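Long-range contacts in acetylxylan esterase / glucomannan deacetylase (Cellvibrio japonicus, PDB 2W9X), which removes acetyl groups from plant cell wall polysaccharides, deacetylating glucomannan with a large preference over birchwood xylan: residues K26-H31 with F57-K62; R35-S40 with P220-N225; I145-D150 with Y192-S197; R204-T209 with F249-N254; I240-G245 with K275-L280. One frame throughout, in Å; residues are numbered along the deposited sequence.

Interaction 1. Residues K26-H31 with F57-K62; sequences KPLPLH and FETAFK
H31 and E58 form an antiparallel hydrogen-bonded pair. H31 N gives to E58 O at 2.9 Å, and E58 N gives back to H31 O. Their side chains lie side by side on the same face and point the same way. CG of H31 is anti to its backbone N (chi1 168°), and the ring turns its edge to the glutamate. CD2 of H31 comes within 3.1 Å of E58 OE2, near the ring plane. The ring and carboxylate planes are 55° apart. The polar ends have stronger partners outside: H31 NE2 bonds to D191, and E58 makes salt bridges with R141 and R110. Ahead of the pair, a side chain makes the bond instead. T59 OG1, anti to its backbone N (chi1 -162°), donates to P29 O at 2.8 Å. L28 crosses both T59 and F61 at about a right angle. Its CD1 reaches F61 CD1 at 3.7 Å. L30 lies alongside F57, with L30 CD1 4.2 Å from F57 CD1. F127 of strand 122-128 touches L30, F57 and T59. Strand 31-33 thus joins strand 56-62 as an antiparallel partner, in the all-beta N-terminal domain of this CE2 esterase.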
# COMPACT_ATOMS: atom_id res chain seq x y z
N LYS B 26 25.37 -29.41 31.42
CA LYS B 26 25.08 -27.94 31.48
C LYS B 26 24.42 -27.40 30.19
O LYS B 26 25.07 -27.36 29.14
CB LYS B 26 26.38 -27.17 31.79
CG LYS B 26 26.23 -25.66 32.05
CD LYS B 26 26.47 -24.82 30.79
CE LYS B 26 26.85 -23.38 31.12
NZ LYS B 26 28.19 -23.31 31.80
N PRO B 27 23.14 -26.97 30.27
CA PRO B 27 22.52 -26.27 29.14
C PRO B 27 22.88 -24.78 29.11
O PRO B 27 22.97 -24.15 30.17
CB PRO B 27 21.02 -26.47 29.38
CG PRO B 27 20.89 -26.58 30.86
CD PRO B 27 22.20 -27.14 31.39
N LEU B 28 23.07 -24.23 27.92
CA LEU B 28 23.37 -22.81 27.72
C LEU B 28 22.09 -21.96 27.60
O LEU B 28 21.05 -22.49 27.21
CB LEU B 28 24.21 -22.62 26.45
CG LEU B 28 25.72 -22.81 26.51
CD1 LEU B 28 26.30 -22.94 25.10
CD2 LEU B 28 26.39 -21.67 27.28
N PRO B 29 22.17 -20.66 27.96
CA PRO B 29 21.08 -19.74 27.58
C PRO B 29 20.91 -19.69 26.07
O PRO B 29 21.90 -19.66 25.32
CB PRO B 29 21.56 -18.37 28.10
CG PRO B 29 23.00 -18.55 28.46
CD PRO B 29 23.20 -20.00 28.78
N LEU B 30 19.66 -19.68 25.62
CA LEU B 30 19.34 -19.72 24.21
C LEU B 30 18.26 -18.70 23.86
O LEU B 30 17.57 -18.17 24.75
CB LEU B 30 18.96 -21.15 23.79
CG LEU B 30 17.54 -21.68 23.57
CD1 LEU B 30 17.62 -23.19 23.46
CD2 LEU B 30 16.56 -21.29 24.65
N HIS B 31 18.15 -18.43 22.56
CA HIS B 31 17.15 -17.54 21.98
C HIS B 31 16.33 -18.35 20.98
O HIS B 31 16.88 -19.15 20.23
CB HIS B 31 17.84 -16.37 21.27
CG HIS B 31 16.93 -15.56 20.40
ND1 HIS B 31 16.06 -14.62 20.91
CD2 HIS B 31 16.76 -15.54 19.06
CE1 HIS B 31 15.39 -14.05 19.92
NE2 HIS B 31 15.80 -14.60 18.78
N PHE B 57 16.77 -21.86 16.83
CA PHE B 57 17.36 -21.71 18.16
C PHE B 57 18.80 -21.19 18.03
O PHE B 57 19.57 -21.69 17.19
CB PHE B 57 17.37 -23.05 18.90
CG PHE B 57 16.02 -23.71 18.99
CD1 PHE B 57 15.18 -23.48 20.09
CD2 PHE B 57 15.58 -24.56 17.99
CE1 PHE B 57 13.94 -24.08 20.17
CE2 PHE B 57 14.32 -25.17 18.06
CZ PHE B 57 13.51 -24.93 19.16
N GLU B 58 19.14 -20.18 18.83
CA GLU B 58 20.46 -19.57 18.79
C GLU B 58 21.13 -19.59 20.15
O GLU B 58 20.46 -19.50 21.18
CB GLU B 58 20.40 -18.13 18.27
CG GLU B 58 20.12 -18.03 16.78
CD GLU B 58 19.81 -16.62 16.34
OE1 GLU B 58 20.59 -16.09 15.53
OE2 GLU B 58 18.80 -16.04 16.80
N THR B 59 22.46 -19.73 20.13
CA THR B 59 23.27 -19.59 21.34
C THR B 59 24.67 -19.03 21.05
O THR B 59 25.10 -18.97 19.89
CB THR B 59 23.35 -20.91 22.15
OG1 THR B 59 23.79 -20.61 23.47
CG2 THR B 59 24.31 -21.92 21.53
N ALA B 60 25.37 -18.62 22.12
CA ALA B 60 26.69 -18.01 22.02
C ALA B 60 27.49 -18.33 23.27
O ALA B 60 26.97 -18.27 24.39
CB ALA B 60 26.56 -16.49 21.84
N PHE B 61 28.77 -18.66 23.07
CA PHE B 61 29.64 -19.05 24.19
C PHE B 61 31.13 -18.98 23.85
O PHE B 61 31.52 -19.11 22.68
CB PHE B 61 29.29 -20.47 24.66
CG PHE B 61 29.61 -21.54 23.66
CD1 PHE B 61 28.77 -21.74 22.56
CD2 PHE B 61 30.73 -22.34 23.81
CE1 PHE B 61 29.06 -22.73 21.62
CE2 PHE B 61 31.03 -23.33 22.88
CZ PHE B 61 30.20 -23.53 21.78
N LYS B 62 31.94 -18.78 24.88
CA LYS B 62 33.38 -18.98 24.79
C LYS B 62 33.67 -20.39 25.28
O LYS B 62 33.32 -20.75 26.40
CB LYS B 62 34.13 -17.95 25.65

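Interaction 2. Residues R35-S40 with P220-N225; sequences RVLVES and PYTLNN
R35 runs beside Y221 and T222, its side chain extended from CG to NE. Its NH1 comes to 3.2 Å from Y221 O, approaching obliquely to the guanidinium. A clear bond of NH1 goes to Y219 O, just before P220. The guanidinium also makes cation-pi contacts with Y219 and W52, and W52 NE1 donates to Y221 O. Water 1 donates to T222 O at 2.9 Å. Its approach to R35 O is too short to be trusted, so a bridge between the two carbonyls is doubtful.

The carbon contacts lie at L37. T222 CG2, anti to its backbone N, sits 3.7 Å from L37 N and 4.0 Å from L37 CB. L37 and L223 cross at about a right angle, with L37 CD1 4.2 Å from L223 CD1. The contact joins the N-terminal region to the esterase region. Its chemistry is mixed: a few methyls touch directly, while the arginine charge is held by aromatic rings and the carbonyl of Y219. That charge is buried, so these partners probably offset much of its desolvation.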
# COMPACT_ATOMS: atom_id res chain seq x y z
N ARG B 35 7.20 -20.09 16.80
CA ARG B 35 6.28 -20.58 17.82
C ARG B 35 6.78 -21.90 18.38
O ARG B 35 6.98 -22.86 17.64
CB ARG B 35 4.87 -20.75 17.24
CG ARG B 35 4.17 -19.44 16.99
CD ARG B 35 2.82 -19.68 16.36
NE ARG B 35 2.06 -18.44 16.25
CZ ARG B 35 0.83 -18.36 15.76
NH1 ARG B 35 0.21 -19.45 15.33
NH2 ARG B 35 0.22 -17.19 15.72
N VAL B 36 6.98 -21.92 19.69
CA VAL B 36 7.54 -23.07 20.38
C VAL B 36 6.80 -23.24 21.70
O VAL B 36 6.58 -22.27 22.42
CB VAL B 36 9.07 -22.88 20.62
CG1 VAL B 36 9.57 -23.83 21.66
CG2 VAL B 36 9.86 -23.07 19.34
N LEU B 37 6.38 -24.47 21.97
CA LEU B 37 5.83 -24.84 23.26
C LEU B 37 7.02 -25.17 24.18
O LEU B 37 7.70 -26.19 23.97
CB LEU B 37 4.91 -26.06 23.13
CG LEU B 37 3.68 -26.27 24.04
CD1 LEU B 37 3.49 -27.75 24.31
CD2 LEU B 37 3.71 -25.46 25.35
N VAL B 38 7.28 -24.31 25.16
CA VAL B 38 8.36 -24.54 26.13
C VAL B 38 7.81 -25.23 27.37
O VAL B 38 6.90 -24.71 28.03
CB VAL B 38 9.15 -23.24 26.49
CG1 VAL B 38 9.69 -22.56 25.23
CG2 VAL B 38 8.29 -22.25 27.28
N GLU B 39 8.34 -26.40 27.68
CA GLU B 39 7.89 -27.14 28.87
C GLU B 39 9.06 -27.41 29.80
O GLU B 39 10.19 -27.57 29.36
CB GLU B 39 7.19 -28.44 28.47
CG GLU B 39 5.85 -28.18 27.80
CD GLU B 39 5.18 -29.45 27.33
OE1 GLU B 39 5.73 -30.12 26.44
OE2 GLU B 39 4.08 -29.76 27.85
N SER B 40 8.78 -27.45 31.10
CA SER B 40 9.83 -27.68 32.07
C SER B 40 9.51 -28.86 32.99
O SER B 40 9.37 -28.67 34.19
CB SER B 40 10.09 -26.41 32.87
OG SER B 40 8.97 -26.04 33.66
N PRO B 220 -4.56 -19.61 15.52
CA PRO B 220 -4.43 -19.27 16.94
C PRO B 220 -3.53 -20.18 17.78
O PRO B 220 -3.23 -19.85 18.91
CB PRO B 220 -5.88 -19.38 17.45
CG PRO B 220 -6.73 -19.30 16.22
CD PRO B 220 -5.93 -20.05 15.21
N TYR B 221 -3.10 -21.31 17.22
CA TYR B 221 -2.47 -22.35 18.03
C TYR B 221 -0.96 -22.46 17.87
O TYR B 221 -0.42 -22.28 16.78
CB TYR B 221 -3.17 -23.70 17.82
CG TYR B 221 -4.64 -23.63 18.14
CD1 TYR B 221 -5.09 -23.65 19.47
CD2 TYR B 221 -5.59 -23.49 17.12
CE1 TYR B 221 -6.45 -23.56 19.77
CE2 TYR B 221 -6.95 -23.40 17.41
CZ TYR B 221 -7.38 -23.43 18.74
OH TYR B 221 -8.72 -23.35 19.02
N THR B 222 -0.31 -22.73 19.00
CA THR B 222 1.15 -22.91 19.10
C THR B 222 1.63 -24.05 18.22
O THR B 222 2.73 -23.99 17.64
CB THR B 222 1.54 -23.19 20.58
OG1 THR B 222 1.11 -22.09 21.39
CG2 THR B 222 3.06 -23.36 20.75
N LEU B 223 0.80 -25.10 18.13
CA LEU B 223 1.15 -26.29 17.37
C LEU B 223 0.05 -26.69 16.41
O LEU B 223 -0.96 -25.99 16.26
CB LEU B 223 1.47 -27.46 18.31
CG LEU B 223 2.57 -27.27 19.34
CD1 LEU B 223 2.63 -28.46 20.27
CD2 LEU B 223 3.91 -27.03 18.65
N ASN B 224 0.27 -27.84 15.77
CA ASN B 224 -0.59 -28.40 14.74
C ASN B 224 -1.88 -28.97 15.32
O ASN B 224 -2.58 -29.73 14.65
CB ASN B 224 0.18 -29.50 13.99
CG ASN B 224 0.48 -30.71 14.88
OD1 ASN B 224 -0.26 -31.70 14.88
ND2 ASN B 224 1.54 -30.60 15.68
N ASN B 225 -2.19 -28.61 16.57
CA ASN B 225 -3.38 -29.09 17.29
C ASN B 225 -4.04 -28.00 18.16
O ASN B 225 -3.36 -27.05 18.58
CB ASN B 225 -3.04 -30.33 18.12
CG ASN B 225 -1.93 -30.09 19.14
OD1 ASN B 225 -2.11 -29.37 20.12
ND2 ASN B 225 -0.78 -30.72 18.91
O HOH W 1 5.42 -24.48 16.68

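Interaction 3. Residues I145-D150 with Y192-S197; sequences IEFIGD and YQINAS
Strand 144-149, which runs into the inferred nucleophile, pairs here with strand 191-196 in an SGNH-type esterase. They run parallel, 10° apart, in register from I145 with Y192 to G149 with A196. F147 makes both its backbone bonds to segment 192-197. Its N gives to Q193 O at 2.8 Å and its O takes N195 N at 2.7 Å. The ladder goes on with G149 N to N195 O and S197 N to G149 O. On one face E146 meets N195 at about a right angle. N195 ND2 donates to E146 OE2 at 2.9 Å, from above the carboxylate plane, and the oxygen lies in the amide plane. Y219 OH and W235 NE1 also bond to this buried carboxylate. The sheet is the parallel core of the alpha/beta/alpha fold, and strand 191-196 is its outermost strand on this side. On the other face F147 and I194 lie side by side, with F147 CD2 3.7 Å from I194 CD1. A196 CB packs 3.3 Å from G149 O. D150 then N-caps helix 151-154: CG sits between N and the carbonyl carbon (chi1 55°), and OD1 takes F152 N. S151, the inferred nucleophile, follows directly.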
# COMPACT_ATOMS: atom_id res chain seq x y z
N ILE B 145 9.33 -9.45 12.37
CA ILE B 145 8.49 -9.60 11.19
C ILE B 145 7.82 -10.98 11.18
O ILE B 145 8.45 -11.99 11.52
CB ILE B 145 9.29 -9.37 9.86
CG1 ILE B 145 8.34 -9.39 8.64
CG2 ILE B 145 10.45 -10.38 9.73
CD1 ILE B 145 8.91 -8.71 7.36
N GLU B 146 6.54 -11.01 10.81
CA GLU B 146 5.79 -12.25 10.76
C GLU B 146 5.27 -12.51 9.36
O GLU B 146 4.73 -11.60 8.72
CB GLU B 146 4.64 -12.22 11.77
CG GLU B 146 3.68 -13.40 11.63
CD GLU B 146 2.75 -13.57 12.81
OE1 GLU B 146 2.95 -12.86 13.82
OE2 GLU B 146 1.84 -14.42 12.74
N PHE B 147 5.44 -13.75 8.90
CA PHE B 147 4.87 -14.19 7.61
C PHE B 147 3.78 -15.20 7.84
O PHE B 147 4.00 -16.23 8.48
CB PHE B 147 5.95 -14.77 6.69
CG PHE B 147 6.92 -13.73 6.19
CD1 PHE B 147 6.75 -13.17 4.94
CD2 PHE B 147 7.96 -13.28 7.00
CE1 PHE B 147 7.65 -12.18 4.45
CE2 PHE B 147 8.86 -12.30 6.54
CZ PHE B 147 8.69 -11.75 5.26
N ILE B 148 2.60 -14.89 7.32
CA ILE B 148 1.43 -15.75 7.46
C ILE B 148 1.05 -16.18 6.06
O ILE B 148 1.00 -15.35 5.14
CB ILE B 148 0.23 -15.00 8.12
CG1 ILE B 148 0.65 -14.35 9.46
CG2 ILE B 148 -0.93 -15.96 8.33
CD1 ILE B 148 -0.47 -13.46 10.11
N GLY B 149 0.81 -17.47 5.87
CA GLY B 149 0.52 -17.93 4.51
C GLY B 149 0.33 -19.40 4.29
O GLY B 149 -0.03 -20.14 5.20
N ASP B 150 0.57 -19.80 3.04
CA ASP B 150 0.28 -21.13 2.52
C ASP B 150 1.58 -21.76 2.02
O ASP B 150 2.64 -21.42 2.52
CB ASP B 150 -0.79 -21.06 1.41
CG ASP B 150 -0.44 -20.10 0.26
OD1 ASP B 150 0.77 -19.75 0.07
OD2 ASP B 150 -1.40 -19.69 -0.45
N TYR B 192 11.91 -13.65 13.27
CA TYR B 192 10.77 -13.96 12.42
C TYR B 192 9.99 -15.16 12.87
O TYR B 192 10.55 -16.07 13.48
CB TYR B 192 11.19 -14.14 10.94
CG TYR B 192 12.27 -15.18 10.67
CD1 TYR B 192 11.95 -16.50 10.37
CD2 TYR B 192 13.63 -14.82 10.69
CE1 TYR B 192 12.95 -17.45 10.12
CE2 TYR B 192 14.63 -15.75 10.42
CZ TYR B 192 14.29 -17.05 10.13
OH TYR B 192 15.30 -17.95 9.88
N GLN B 193 8.70 -15.12 12.57
CA GLN B 193 7.80 -16.26 12.68
C GLN B 193 7.20 -16.51 11.30
O GLN B 193 6.77 -15.56 10.64
CB GLN B 193 6.69 -15.99 13.71
CG GLN B 193 7.18 -15.98 15.16
CD GLN B 193 6.05 -16.15 16.16
OE1 GLN B 193 6.27 -16.20 17.38
NE2 GLN B 193 4.81 -16.25 15.66
N ILE B 194 7.18 -17.77 10.87
CA ILE B 194 6.59 -18.18 9.59
C ILE B 194 5.39 -19.07 9.90
O ILE B 194 5.50 -20.29 9.97
CB ILE B 194 7.59 -18.91 8.65
CG1 ILE B 194 8.94 -18.16 8.56
CG2 ILE B 194 6.97 -19.16 7.26
CD1 ILE B 194 8.87 -16.74 7.94
N ASN B 195 4.24 -18.44 10.09
CA ASN B 195 3.03 -19.18 10.40
C ASN B 195 2.26 -19.46 9.12
O ASN B 195 1.31 -18.76 8.76
CB ASN B 195 2.23 -18.41 11.44
CG ASN B 195 2.99 -18.26 12.73
OD1 ASN B 195 3.65 -19.21 13.19
ND2 ASN B 195 2.94 -17.07 13.32
N ALA B 196 2.72 -20.49 8.42
CA ALA B 196 2.18 -20.89 7.15
C ALA B 196 1.98 -22.40 7.14
O ALA B 196 2.68 -23.12 7.81
CB ALA B 196 3.13 -20.48 6.02
N SER B 197 1.04 -22.87 6.32
CA SER B 197 0.77 -24.29 6.19
C SER B 197 0.28 -24.51 4.78
O SER B 197 -0.56 -23.75 4.31
CB SER B 197 -0.30 -24.71 7.21
OG SER B 197 -0.43 -26.12 7.26

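Interaction 4. Residues R204-T209 with F249-N254; sequences RNYNGT and FSTALN
R204 reaches the loop at T251 and A252, and this is the tight side of the contact. CG is anti to the backbone N (chi1 -177°) and the chain stays extended to NE. NH1 donates to T251 OG1 at 3.1 Å, with the hydroxyl tilted 24° from the guanidinium plane. Weak bonds run from NH1 to T251 O and from NH2 to T251 OG1 and A252 O. L253 CD2 lies over one face of the guanidinium, 3.6 Å from NE. The strongest partner of R204 is E257, which makes a salt bridge with NE. E257 also takes the backbone N of N254, so one carboxylate holds both segments.

The outer side is looser and wetter. N254 ND2 donates to N207 OD1 at 3.0 Å, from above the carbonyl plane of that amide. The two amide planes are 67° apart. Water 3 links N207 OD1 to A252 O. Water 4 links N207 ND2 to N254 OD1. Water 2 joins N207 N, S250 OG and T251 OG1. Y206 turns a ring edge to S250 OG, 3.8 Å from CD1, and CE1 is 3.9 Å from T251 CG2. The Y206 side chain lies about 4 Å from G199 and N247, transition-state stabilisers by similarity, and from a bound glycerol. Here two loops meet beside the probable oxyanion hole of an SGNH-type hydrolase.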
# COMPACT_ATOMS: atom_id res chain seq x y z
N ARG B 204 -11.27 -21.03 2.18
CA ARG B 204 -11.34 -22.21 1.30
C ARG B 204 -9.93 -22.72 1.03
O ARG B 204 -9.05 -21.94 0.69
CB ARG B 204 -12.08 -21.89 0.00
CG ARG B 204 -12.26 -23.08 -0.94
CD ARG B 204 -13.05 -22.67 -2.15
NE ARG B 204 -13.30 -23.85 -2.96
CZ ARG B 204 -12.69 -24.12 -4.11
NH1 ARG B 204 -11.83 -23.26 -4.63
NH2 ARG B 204 -12.97 -25.26 -4.75
N ASN B 205 -9.70 -24.02 1.19
CA ASN B 205 -8.35 -24.58 0.98
C ASN B 205 -8.24 -25.22 -0.41
O ASN B 205 -9.24 -25.28 -1.12
CB ASN B 205 -8.06 -25.59 2.09
CG ASN B 205 -8.34 -25.03 3.48
OD1 ASN B 205 -7.89 -23.93 3.82
ND2 ASN B 205 -9.07 -25.78 4.29
N TYR B 206 -7.06 -25.72 -0.78
CA TYR B 206 -6.87 -26.30 -2.11
C TYR B 206 -7.97 -27.28 -2.53
O TYR B 206 -8.20 -28.30 -1.86
CB TYR B 206 -5.51 -26.98 -2.28
CG TYR B 206 -5.36 -27.49 -3.70
CD1 TYR B 206 -5.21 -26.59 -4.75
CD2 TYR B 206 -5.42 -28.85 -4.00
CE1 TYR B 206 -5.09 -27.03 -6.06
CE2 TYR B 206 -5.29 -29.30 -5.32
CZ TYR B 206 -5.15 -28.37 -6.34
OH TYR B 206 -5.03 -28.77 -7.66
N ASN B 207 -8.64 -26.97 -3.64
CA ASN B 207 -9.75 -27.77 -4.16
C ASN B 207 -10.83 -28.15 -3.12
O ASN B 207 -11.42 -29.24 -3.17
CB ASN B 207 -9.24 -29.01 -4.91
CG ASN B 207 -10.35 -29.71 -5.70
OD1 ASN B 207 -11.23 -29.05 -6.28
ND2 ASN B 207 -10.34 -31.04 -5.68
N GLY B 208 -11.09 -27.23 -2.18
CA GLY B 208 -12.09 -27.48 -1.14
C GLY B 208 -11.72 -28.54 -0.11
O GLY B 208 -12.59 -29.01 0.62
N THR B 209 -10.44 -28.90 -0.03
CA THR B 209 -9.96 -29.87 0.97
C THR B 209 -10.05 -29.29 2.38
O THR B 209 -10.16 -28.07 2.55
CB THR B 209 -8.51 -30.31 0.70
OG1 THR B 209 -7.67 -29.15 0.59
CG2 THR B 209 -8.41 -31.15 -0.58
N PHE B 249 -8.95 -19.64 -4.39
CA PHE B 249 -9.43 -19.33 -5.75
C PHE B 249 -8.83 -20.11 -6.92
O PHE B 249 -9.29 -19.97 -8.04
CB PHE B 249 -9.34 -17.81 -6.05
CG PHE B 249 -10.09 -16.96 -5.06
CD1 PHE B 249 -11.48 -17.04 -4.95
CD2 PHE B 249 -9.41 -16.08 -4.24
CE1 PHE B 249 -12.18 -16.25 -4.04
CE2 PHE B 249 -10.10 -15.29 -3.32
CZ PHE B 249 -11.48 -15.37 -3.23
N SER B 250 -7.84 -20.96 -6.67
CA SER B 250 -7.13 -21.59 -7.78
C SER B 250 -7.95 -22.65 -8.55
O SER B 250 -7.53 -23.10 -9.62
CB SER B 250 -5.82 -22.20 -7.29
OG SER B 250 -6.08 -23.25 -6.40
N THR B 251 -9.09 -23.04 -7.98
CA THR B 251 -9.92 -24.10 -8.54
C THR B 251 -11.38 -23.69 -8.51
O THR B 251 -11.79 -22.82 -7.73
CB THR B 251 -9.80 -25.45 -7.76
OG1 THR B 251 -10.16 -25.25 -6.39
CG2 THR B 251 -8.40 -26.05 -7.84
N ALA B 252 -12.16 -24.34 -9.36
CA ALA B 252 -13.60 -24.20 -9.40
C ALA B 252 -14.23 -24.87 -8.18
O ALA B 252 -13.69 -25.84 -7.65
CB ALA B 252 -14.13 -24.86 -10.68
N LEU B 253 -15.37 -24.35 -7.75
CA LEU B 253 -16.13 -24.97 -6.67
C LEU B 253 -16.68 -26.34 -7.08
O LEU B 253 -17.18 -26.52 -8.18
CB LEU B 253 -17.28 -24.05 -6.23
CG LEU B 253 -16.89 -22.76 -5.50
CD1 LEU B 253 -17.97 -21.67 -5.70
CD2 LEU B 253 -16.63 -23.03 -4.02
N ASN B 254 -16.55 -27.31 -6.18
CA ASN B 254 -17.27 -28.58 -6.32
C ASN B 254 -18.69 -28.45 -5.81
O ASN B 254 -19.00 -27.49 -5.11
CB ASN B 254 -16.50 -29.67 -5.59
CG ASN B 254 -15.12 -29.87 -6.18
OD1 ASN B 254 -14.97 -30.53 -7.21
ND2 ASN B 254 -14.11 -29.26 -5.55
O HOH W 2 -8.13 -24.16 -4.90
O HOH W 3 -12.34 -28.16 -8.46
O HOH W 4 -12.66 -32.13 -7.44

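Interaction 5. Residues I240-G245 with K275-L280; sequences IVIGLG and KFVKQL
I242 is the main bump on the strand side. Its CD1 enters a hollow on helix 262-283 formed by F276, V277 and L280. V277 CG2 is 3.9 Å from I242 CD1, and the two side chains cross obliquely. L280 CD1 is 4.0 Å from the same methyl, and here the side chains meet tip to tip. F276 CE2 closes a third side at 4.1 Å, with the methyl set obliquely to the ring. The extended chi2 of I242 (171°) carries CD1 out into the hollow. Segment 275-280 runs nearly antiparallel to strand 240-243 (163°), with axes 11.7 Å apart at closest. This is a helix packed on one face of the parallel sheet in an alpha/beta/alpha fold. L280 also serves a second bump. Its CD1 lies over one face of the F276 ring, near the rim, and is 4.4 Å from I240 CG2. No hydrogen bond crosses between the segments. F289 of strand 288-294 touches I240, V277 and L280, and I148 of strand 144-149 touches I240, I242 and L280.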
# COMPACT_ATOMS: atom_id res chain seq x y z
N ILE B 240 3.66 -7.43 9.34
CA ILE B 240 2.99 -8.71 9.12
C ILE B 240 2.65 -8.88 7.63
O ILE B 240 1.91 -8.07 7.06
CB ILE B 240 1.72 -8.86 9.99
CG1 ILE B 240 2.06 -8.68 11.48
CG2 ILE B 240 1.07 -10.21 9.72
CD1 ILE B 240 0.84 -8.71 12.46
N VAL B 241 3.20 -9.93 7.03
CA VAL B 241 3.02 -10.20 5.60
C VAL B 241 2.12 -11.42 5.47
O VAL B 241 2.48 -12.52 5.92
CB VAL B 241 4.38 -10.43 4.88
CG1 VAL B 241 4.17 -10.69 3.36
CG2 VAL B 241 5.30 -9.23 5.11
N ILE B 242 0.97 -11.22 4.86
CA ILE B 242 -0.01 -12.29 4.71
C ILE B 242 -0.14 -12.61 3.23
O ILE B 242 -0.44 -11.74 2.42
CB ILE B 242 -1.40 -11.93 5.31
CG1 ILE B 242 -1.23 -11.36 6.73
CG2 ILE B 242 -2.33 -13.18 5.28
CD1 ILE B 242 -2.53 -10.76 7.37
N GLY B 243 0.08 -13.86 2.87
CA GLY B 243 -0.08 -14.31 1.48
C GLY B 243 -1.07 -15.47 1.48
O GLY B 243 -0.66 -16.60 1.69
N LEU B 244 -2.35 -15.18 1.27
CA LEU B 244 -3.40 -16.20 1.29
C LEU B 244 -4.48 -15.86 0.26
O LEU B 244 -4.82 -14.68 0.08
CB LEU B 244 -4.03 -16.30 2.71
CG LEU B 244 -3.20 -16.93 3.86
CD1 LEU B 244 -3.87 -16.72 5.26
CD2 LEU B 244 -2.98 -18.42 3.60
N GLY B 245 -5.03 -16.87 -0.39
CA GLY B 245 -6.04 -16.65 -1.43
C GLY B 245 -5.83 -17.51 -2.68
O GLY B 245 -6.77 -17.74 -3.43
N LYS B 275 -11.83 -9.41 8.72
CA LYS B 275 -12.01 -9.75 10.14
C LYS B 275 -10.67 -10.13 10.78
O LYS B 275 -10.34 -9.68 11.89
CB LYS B 275 -13.00 -10.92 10.28
CG LYS B 275 -13.56 -11.16 11.68
CD LYS B 275 -13.99 -12.61 11.81
CE LYS B 275 -14.88 -12.84 13.00
NZ LYS B 275 -15.22 -14.29 13.08
N PHE B 276 -9.90 -10.94 10.06
CA PHE B 276 -8.60 -11.44 10.53
C PHE B 276 -7.58 -10.33 10.81
O PHE B 276 -6.96 -10.29 11.87
CB PHE B 276 -8.02 -12.43 9.52
CG PHE B 276 -6.72 -13.08 9.97
CD1 PHE B 276 -6.62 -13.69 11.23
CD2 PHE B 276 -5.61 -13.10 9.12
CE1 PHE B 276 -5.42 -14.30 11.64
CE2 PHE B 276 -4.41 -13.71 9.52
CZ PHE B 276 -4.32 -14.31 10.77
N VAL B 277 -7.41 -9.45 9.84
CA VAL B 277 -6.46 -8.35 9.95
C VAL B 277 -6.87 -7.43 11.11
O VAL B 277 -6.01 -7.01 11.89
CB VAL B 277 -6.34 -7.56 8.62
CG1 VAL B 277 -5.56 -6.26 8.82
CG2 VAL B 277 -5.70 -8.45 7.51
N LYS B 278 -8.16 -7.12 11.22
CA LYS B 278 -8.68 -6.37 12.38
C LYS B 278 -8.35 -7.02 13.72
O LYS B 278 -7.94 -6.33 14.65
CB LYS B 278 -10.19 -6.13 12.29
CG LYS B 278 -10.63 -5.21 11.16
CD LYS B 278 -12.14 -5.09 11.24
CE LYS B 278 -12.71 -4.34 10.07
NZ LYS B 278 -14.20 -4.25 10.19
N GLN B 279 -8.50 -8.34 13.82
CA GLN B 279 -8.17 -9.04 15.06
C GLN B 279 -6.69 -8.92 15.36
O GLN B 279 -6.31 -8.63 16.50
CB GLN B 279 -8.55 -10.52 14.98
CG GLN B 279 -10.02 -10.82 14.68
CD GLN B 279 -10.32 -12.32 14.51
OE1 GLN B 279 -9.58 -13.05 13.82
NE2 GLN B 279 -11.42 -12.78 15.11
N LEU B 280 -5.84 -9.15 14.36
CA LEU B 280 -4.39 -9.00 14.52
C LEU B 280 -4.02 -7.59 14.98
O LEU B 280 -3.15 -7.42 15.83
CB LEU B 280 -3.66 -9.30 13.20
CG LEU B 280 -3.62 -10.74 12.71
CD1 LEU B 280 -2.97 -10.83 11.31
CD2 LEU B 280 -2.85 -11.60 13.69

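How the interactions relate
Interactions 3 and 5 share one parallel sheet. Strands 144-149 and 239-243 are neighbours in it, and I148 N lies 2.8 Å from V241 O, a probable hydrogen bond. Interaction 2 joins this esterase region to the N-terminal one. It touches interaction 3, with R35 CD 3.3 Å from N195 OD1, and interaction 1, with F57 CZ 4.1 Å from V36 CG2. Interaction 1 is remote, its centre about 45 Å from that of interaction 4. Two contacts approach the active site. In interaction 3 the D150 side chain is about 5 Å from that of S151, the inferred nucleophile, and about 4 Å from that of N247, a transition-state stabiliser by similarity. Interaction 4 reaches the same site through Y206.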